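Local coordinates for protein L-hydantoinase (Arthrobacter aurescens, PDB 1GKR) that hydrolyses the ring of 5-substituted hydantoins as a zinc-dependent cyclic amidase, preferring aryl over alkyl derivatives, with an enantioselectivity that depends on the substrate, at residues A[67-71]-A[72-76]; A[110-113]-A[114-118]. All coordinates share one frame; numbering follows the deposited sequence.

Contact 1 (A[67-71]-A[72-76]); sequences DLKNR and YGRFE
Tyr72 folds back on Leu68 in the loop that follows strand 51-62 of the amidohydrolase barrel, the strand that supplies the zinc ligands His60 and His62. One carbonyl turns the chain here. Leu68 O accepts Arg71 N at 2.9 Å, and Tyr72 N at 3.2 Å with an N-H...O angle of 157°. Arg71 O accepts a hydrogen bond from His409 NE2. The Tyr72 ring lies alongside Leu68, which meets it at the rim: Leu68 CB is 3.5 Å from Tyr72 CD2, near the ring plane. Arg71 comes over a face instead. Its CG stands 4.1 Å from the Tyr72 ring centroid in a CH-pi contact. With CG anti to the backbone N (chi1 -172°), the start of the Arg71 chain runs over the ring face, offset toward its rim, while its guanidinium is turned steeply, 80° from the ring plane.

Further on, Arg74 bends back at chi2 and chi3. This brings its CD to 3.5 Å from Lys69 CB, and its NE to 3.6 Å from Lys69 CG. The Arg74 guanidinium pairs with Glu76 by charge alone, since OE1 sits over its face, 3.6 Å from NH2. Arg74 is the N-cap of helix 75-85, and its N bonds to Asp78 OD1. Phe75 leads that helix in against helix 103-116, touching Arg116.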
ATOM      1  N   ASP A  67       6.906 -38.114 -29.615  1.00 22.83           N
ATOM      2  CA  ASP A  67       6.139 -39.363 -29.594  1.00 25.97           C
ATOM      3  C   ASP A  67       4.626 -39.199 -29.637  1.00 26.61           C
ATOM      4  O   ASP A  67       3.893 -40.156 -29.885  1.00 29.31           O
ATOM      5  CB  ASP A  67       6.518 -40.218 -28.374  1.00 25.66           C
ATOM      6  CG  ASP A  67       7.940 -40.755 -28.451  1.00 27.13           C
ATOM      7  OD1 ASP A  67       8.617 -40.536 -29.488  1.00 29.06           O
ATOM      8  OD2 ASP A  67       8.378 -41.397 -27.470  1.00 27.44           O
ATOM      9  N   LEU A  68       4.152 -37.985 -29.414  1.00 27.78           N
ATOM     10  CA  LEU A  68       2.721 -37.740 -29.425  1.00 27.86           C
ATOM     11  C   LEU A  68       2.301 -36.922 -30.634  1.00 24.64           C
ATOM     12  O   LEU A  68       1.192 -36.390 -30.671  1.00 25.35           O
ATOM     13  CB  LEU A  68       2.327 -36.986 -28.152  1.00 31.76           C
ATOM     14  CG  LEU A  68       2.778 -37.603 -26.827  1.00 34.12           C
ATOM     15  CD1 LEU A  68       2.391 -36.672 -25.686  1.00 34.33           C
ATOM     16  CD2 LEU A  68       2.144 -38.988 -26.653  1.00 32.71           C
ATOM     17  N   LYS A  69       3.170 -36.830 -31.628  1.00 20.91           N
ATOM     18  CA  LYS A  69       2.847 -36.012 -32.776  1.00 23.61           C
ATOM     19  C   LYS A  69       1.531 -36.329 -33.486  1.00 26.82           C
ATOM     20  O   LYS A  69       0.876 -35.423 -33.988  1.00 28.62           O
ATOM     21  CB  LYS A  69       4.008 -36.001 -33.771  1.00 20.05           C
ATOM     22  CG  LYS A  69       4.167 -37.239 -34.607  1.00 22.05           C
ATOM     23  CD  LYS A  69       5.518 -37.224 -35.330  1.00 23.29           C
ATOM     24  CE  LYS A  69       6.655 -37.518 -34.360  1.00 24.14           C
ATOM     25  NZ  LYS A  69       7.998 -37.436 -35.002  1.00 32.11           N
ATOM     26  N   ASN A  70       1.106 -37.584 -33.521  1.00 29.12           N
ATOM     27  CA  ASN A  70      -0.144 -37.870 -34.211  1.00 32.40           C
ATOM     28  C   ASN A  70      -1.381 -37.593 -33.382  1.00 32.28           C
ATOM     29  O   ASN A  70      -2.500 -37.770 -33.852  1.00 33.66           O
ATOM     30  CB  ASN A  70      -0.166 -39.314 -34.698  1.00 37.82           C
ATOM     31  CG  ASN A  70       0.824 -39.551 -35.806  1.00 42.84           C
ATOM     32  OD1 ASN A  70       0.791 -38.867 -36.840  1.00 44.60           O
ATOM     33  ND2 ASN A  70       1.725 -40.514 -35.602  1.00 44.15           N
ATOM     34  N   ARG A  71      -1.186 -37.126 -32.160  1.00 31.82           N
ATOM     35  CA  ARG A  71      -2.313 -36.861 -31.292  1.00 32.75           C
ATOM     36  C   ARG A  71      -2.521 -35.378 -30.938  1.00 31.88           C
ATOM     37  O   ARG A  71      -3.664 -34.926 -30.784  1.00 29.40           O
ATOM     38  CB  ARG A  71      -2.140 -37.694 -30.022  1.00 39.85           C
ATOM     39  CG  ARG A  71      -3.326 -37.700 -29.064  1.00 51.20           C
ATOM     40  CD  ARG A  71      -3.299 -38.946 -28.158  1.00 58.98           C
ATOM     41  NE  ARG A  71      -3.065 -40.164 -28.938  1.00 65.81           N
ATOM     42  CZ  ARG A  71      -1.870 -40.725 -29.124  1.00 69.26           C
ATOM     43  NH1 ARG A  71      -0.776 -40.196 -28.580  1.00 69.09           N
ATOM     44  NH2 ARG A  71      -1.759 -41.805 -29.886  1.00 70.63           N
ATOM     45  N   TYR A  72      -1.427 -34.625 -30.826  1.00 28.46           N
ATOM     46  CA  TYR A  72      -1.499 -33.213 -30.449  1.00 25.67           C
ATOM     47  C   TYR A  72      -1.098 -32.204 -31.523  1.00 23.10           C
ATOM     48  O   TYR A  72      -1.860 -31.293 -31.823  1.00 23.49           O
ATOM     49  CB  TYR A  72      -0.654 -33.000 -29.200  1.00 28.26           C
ATOM     50  CG  TYR A  72      -1.131 -33.832 -28.046  1.00 29.83           C
ATOM     51  CD1 TYR A  72      -2.240 -33.444 -27.307  1.00 31.52           C
ATOM     52  CD2 TYR A  72      -0.518 -35.041 -27.730  1.00 33.31           C
ATOM     53  CE1 TYR A  72      -2.735 -34.239 -26.277  1.00 34.69           C
ATOM     54  CE2 TYR A  72      -1.003 -35.846 -26.701  1.00 34.80           C
ATOM     55  CZ  TYR A  72      -2.116 -35.436 -25.978  1.00 36.09           C
ATOM     56  OH  TYR A  72      -2.617 -36.209 -24.949  1.00 39.31           O
ATOM     57  N   GLY A  73       0.098 -32.357 -32.088  1.00 20.83           N
ATOM     58  CA  GLY A  73       0.555 -31.446 -33.127  1.00 18.01           C
ATOM     59  C   GLY A  73       1.848 -31.884 -33.797  1.00 18.88           C
ATOM     60  O   GLY A  73       2.673 -32.582 -33.191  1.00 17.09           O
ATOM     61  N   ARG A  74       2.026 -31.478 -35.052  1.00 20.65           N
ATOM     62  CA  ARG A  74       3.228 -31.814 -35.822  1.00 24.99           C
ATOM     63  C   ARG A  74       3.976 -30.521 -36.172  1.00 24.12           C
ATOM     64  O   ARG A  74       3.358 -29.535 -36.582  1.00 23.99           O
ATOM     65  CB  ARG A  74       2.854 -32.513 -37.137  1.00 33.06           C
ATOM     66  CG  ARG A  74       1.781 -33.593 -37.042  1.00 44.00           C
ATOM     67  CD  ARG A  74       2.362 -34.933 -36.614  1.00 52.69           C
ATOM     68  NE  ARG A  74       3.334 -35.423 -37.584  1.00 57.25           N
ATOM     69  CZ  ARG A  74       3.029 -35.768 -38.827  1.00 57.89           C
ATOM     70  NH1 ARG A  74       1.772 -35.681 -39.245  1.00 59.47           N
ATOM     71  NH2 ARG A  74       3.981 -36.183 -39.648  1.00 59.46           N
ATOM     72  N   PHE A  75       5.298 -30.520 -36.034  1.00 20.89           N
ATOM     73  CA  PHE A  75       6.057 -29.328 -36.370  1.00 18.85           C
ATOM     74  C   PHE A  75       5.758 -28.805 -37.776  1.00 19.96           C
ATOM     75  O   PHE A  75       5.533 -27.606 -37.940  1.00 20.15           O
ATOM     76  CB  PHE A  75       7.563 -29.573 -36.242  1.00 18.41           C
ATOM     77  CG  PHE A  75       8.038 -29.745 -34.825  1.00 17.72           C
ATOM     78  CD1 PHE A  75       7.529 -28.952 -33.799  1.00 16.91           C
ATOM     79  CD2 PHE A  75       9.026 -30.674 -34.519  1.00 16.85           C
ATOM     80  CE1 PHE A  75       8.002 -29.086 -32.492  1.00 14.23           C
ATOM     81  CE2 PHE A  75       9.505 -30.815 -33.217  1.00 15.68           C
ATOM     82  CZ  PHE A  75       8.995 -30.023 -32.202  1.00 13.61           C
ATOM     83  N   GLU A  76       5.746 -29.684 -38.783  1.00 20.42           N
ATOM     84  CA  GLU A  76       5.496 -29.245 -40.163  1.00 21.53           C
ATOM     85  C   GLU A  76       4.079 -28.806 -40.436  1.00 23.17           C
ATOM     86  O   GLU A  76       3.824 -28.172 -41.457  1.00 24.97           O
ATOM     87  CB  GLU A  76       5.829 -30.318 -41.204  1.00 22.90           C
ATOM     88  CG  GLU A  76       6.615 -31.496 -40.723  1.00 29.85           C
ATOM     89  CD  GLU A  76       5.776 -32.442 -39.913  1.00 30.67           C
ATOM     90  OE1 GLU A  76       4.659 -32.766 -40.372  1.00 29.41           O
ATOM     91  OE2 GLU A  76       6.241 -32.859 -38.824  1.00 33.43           O
TER

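Contact 2 (A[110-113]-A[114-118]); sequences KKQA and GQRLK
Gln112 O takes both Gln115 N at 2.8 Å and Arg116 N at 3.1 Å near the C-terminal end of helix 103-116; the first donor lies well above the carbonyl plane. Ala113 O receives Leu117 N at 2.9 Å, which closes the helix as Leu117 leaves helical geometry. This helix connects strands 87-92 and 120-123 in a beta-alpha-beta unit of the TIM barrel.

Among the side chains, Arg116 makes salt bridges to Glu76 at NH1 and to Asp65 at NH2. NH2 also donates to Gln112 OE1, one turn back, in a weak bond of 3.5 Å. The Gln112 amide reaches the guanidinium near its plane, but the two planes stand 69° apart. Were Arg116 replaced by an alanine, Glu76 and Asp65 would probably lose these charge partners, and the Gln112 amide its weak hold.

Outward, Gln115 runs beside Lys111, with OE1 3.8 Å from Lys111 CG. On the buried side, Leu117 touches Phe75 of helix 75-85. Leu117 CG is anti to the carbonyl carbon (chi1 -81°), which helps to put CD1 3.6 Å from Ala113 CB.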
ATOM      1  N   LYS A 110      15.617 -30.521 -30.492  1.00 22.08           N
ATOM      2  CA  LYS A 110      16.234 -29.482 -31.299  1.00 24.37           C
ATOM      3  C   LYS A 110      16.526 -29.975 -32.711  1.00 26.33           C
ATOM      4  O   LYS A 110      16.325 -29.257 -33.698  1.00 25.96           O
ATOM      5  CB  LYS A 110      17.523 -29.035 -30.633  1.00 25.50           C
ATOM      6  CG  LYS A 110      18.399 -28.132 -31.464  1.00 26.41           C
ATOM      7  CD  LYS A 110      19.548 -27.690 -30.594  1.00 32.97           C
ATOM      8  CE  LYS A 110      20.726 -27.183 -31.386  1.00 37.27           C
ATOM      9  NZ  LYS A 110      21.844 -26.926 -30.428  1.00 41.51           N
ATOM     10  N   LYS A 111      17.006 -31.210 -32.788  1.00 26.95           N
ATOM     11  CA  LYS A 111      17.340 -31.838 -34.053  1.00 26.68           C
ATOM     12  C   LYS A 111      16.073 -31.971 -34.881  1.00 25.06           C
ATOM     13  O   LYS A 111      16.020 -31.546 -36.033  1.00 24.23           O
ATOM     14  CB  LYS A 111      17.945 -33.205 -33.773  1.00 30.39           C
ATOM     15  CG  LYS A 111      18.460 -33.965 -34.974  1.00 36.67           C
ATOM     16  CD  LYS A 111      19.088 -35.262 -34.475  1.00 46.04           C
ATOM     17  CE  LYS A 111      19.097 -36.363 -35.528  1.00 51.18           C
ATOM     18  NZ  LYS A 111      19.465 -37.674 -34.903  1.00 54.42           N
ATOM     19  N   GLN A 112      15.051 -32.553 -34.278  1.00 23.29           N
ATOM     20  CA  GLN A 112      13.768 -32.744 -34.937  1.00 25.81           C
ATOM     21  C   GLN A 112      13.141 -31.429 -35.382  1.00 24.83           C
ATOM     22  O   GLN A 112      12.816 -31.247 -36.558  1.00 23.59           O
ATOM     23  CB  GLN A 112      12.816 -33.447 -33.981  1.00 30.98           C
ATOM     24  CG  GLN A 112      13.246 -34.842 -33.630  1.00 38.81           C
ATOM     25  CD  GLN A 112      12.640 -35.846 -34.560  1.00 43.80           C
ATOM     26  OE1 GLN A 112      12.745 -35.722 -35.786  1.00 47.08           O
ATOM     27  NE2 GLN A 112      11.985 -36.854 -33.990  1.00 48.84           N
ATOM     28  N   ALA A 113      12.955 -30.526 -34.419  1.00 23.18           N
ATOM     29  CA  ALA A 113      12.367 -29.216 -34.670  1.00 20.97           C
ATOM     30  C   ALA A 113      13.062 -28.524 -35.835  1.00 20.30           C
ATOM     31  O   ALA A 113      12.412 -27.918 -36.689  1.00 18.83           O
ATOM     32  CB  ALA A 113      12.478 -28.357 -33.427  1.00 18.88           C
ATOM     33  N   GLY A 114      14.387 -28.615 -35.862  1.00 18.89           N
ATOM     34  CA  GLY A 114      15.142 -27.989 -36.929  1.00 21.20           C
ATOM     35  C   GLY A 114      14.901 -28.586 -38.307  1.00 21.23           C
ATOM     36  O   GLY A 114      15.068 -27.913 -39.325  1.00 21.00           O
ATOM     37  N   GLN A 115      14.505 -29.848 -38.346  1.00 20.92           N
ATOM     38  CA  GLN A 115      14.265 -30.511 -39.612  1.00 22.50           C
ATOM     39  C   GLN A 115      12.850 -30.353 -40.123  1.00 22.28           C
ATOM     40  O   GLN A 115      12.607 -30.479 -41.322  1.00 22.16           O
ATOM     41  CB  GLN A 115      14.552 -32.001 -39.492  1.00 25.43           C
ATOM     42  CG  GLN A 115      15.983 -32.356 -39.182  1.00 33.33           C
ATOM     43  CD  GLN A 115      16.136 -33.833 -38.839  1.00 39.18           C
ATOM     44  OE1 GLN A 115      17.243 -34.309 -38.563  1.00 43.01           O
ATOM     45  NE2 GLN A 115      15.017 -34.566 -38.848  1.00 39.75           N
ATOM     46  N   ARG A 116      11.906 -30.071 -39.238  1.00 22.50           N
ATOM     47  CA  ARG A 116      10.537 -29.974 -39.702  1.00 24.71           C
ATOM     48  C   ARG A 116       9.788 -28.658 -39.551  1.00 25.64           C
ATOM     49  O   ARG A 116       8.767 -28.454 -40.216  1.00 25.91           O
ATOM     50  CB  ARG A 116       9.733 -31.115 -39.086  1.00 25.45           C
ATOM     51  CG  ARG A 116      10.187 -32.478 -39.587  1.00 26.68           C
ATOM     52  CD  ARG A 116       9.363 -33.594 -39.003  1.00 26.69           C
ATOM     53  NE  ARG A 116       9.826 -33.974 -37.678  1.00 28.75           N
ATOM     54  CZ  ARG A 116       9.035 -34.083 -36.618  1.00 31.93           C
ATOM     55  NH1 ARG A 116       7.734 -33.831 -36.736  1.00 30.95           N
ATOM     56  NH2 ARG A 116       9.543 -34.460 -35.444  1.00 33.71           N
ATOM     57  N   LEU A 117      10.282 -27.764 -38.697  1.00 24.46           N
ATOM     58  CA  LEU A 117       9.626 -26.475 -38.489  1.00 21.16           C
ATOM     59  C   LEU A 117       9.756 -25.562 -39.699  1.00 22.10           C
ATOM     60  O   LEU A 117      10.740 -25.627 -40.438  1.00 23.24           O
ATOM     61  CB  LEU A 117      10.207 -25.788 -37.260  1.00 17.11           C
ATOM     62  CG  LEU A 117       9.617 -26.319 -35.964  1.00 16.47           C
ATOM     63  CD1 LEU A 117      10.406 -25.780 -34.778  1.00 13.47           C
ATOM     64  CD2 LEU A 117       8.142 -25.917 -35.902  1.00 10.94           C
ATOM     65  N   LYS A 118       8.756 -24.713 -39.907  1.00 22.30           N
ATOM     66  CA  LYS A 118       8.776 -23.798 -41.039  1.00 20.04           C
ATOM     67  C   LYS A 118       9.019 -22.335 -40.634  1.00 19.63           C
ATOM     68  O   LYS A 118       9.251 -21.483 -41.488  1.00 22.40           O
ATOM     69  CB  LYS A 118       7.484 -23.935 -41.849  1.00 17.97           C
ATOM     70  CG  LYS A 118       7.321 -25.271 -42.584  1.00 16.31           C
ATOM     71  CD  LYS A 118       6.267 -25.123 -43.681  1.00 21.10           C
ATOM     72  CE  LYS A 118       6.219 -26.312 -44.630  1.00 22.39           C
ATOM     73  NZ  LYS A 118       5.499 -27.463 -44.021  1.00 26.31           N
TER

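From the N terminus, contact 1 comes first. It turns the loop after strand 51-62 and delivers the chain into helix 75-85. Strand 87-92 follows, then helix 103-116, whose last two turns form contact 2 before strand 120-123. The contacts are in series and neither nests in the other. They touch, with centres about 12 Å apart. Glu76 OE2 of contact 1 bridges to Arg116 NH1 of contact 2 at 2.7 Å, and Phe75 CE2 packs 3.6 Å from Ala113 CA. Glu76 O also receives a weak bond from Lys118 NZ. Together they tie the start of helix 75-85 to the end of helix 103-116.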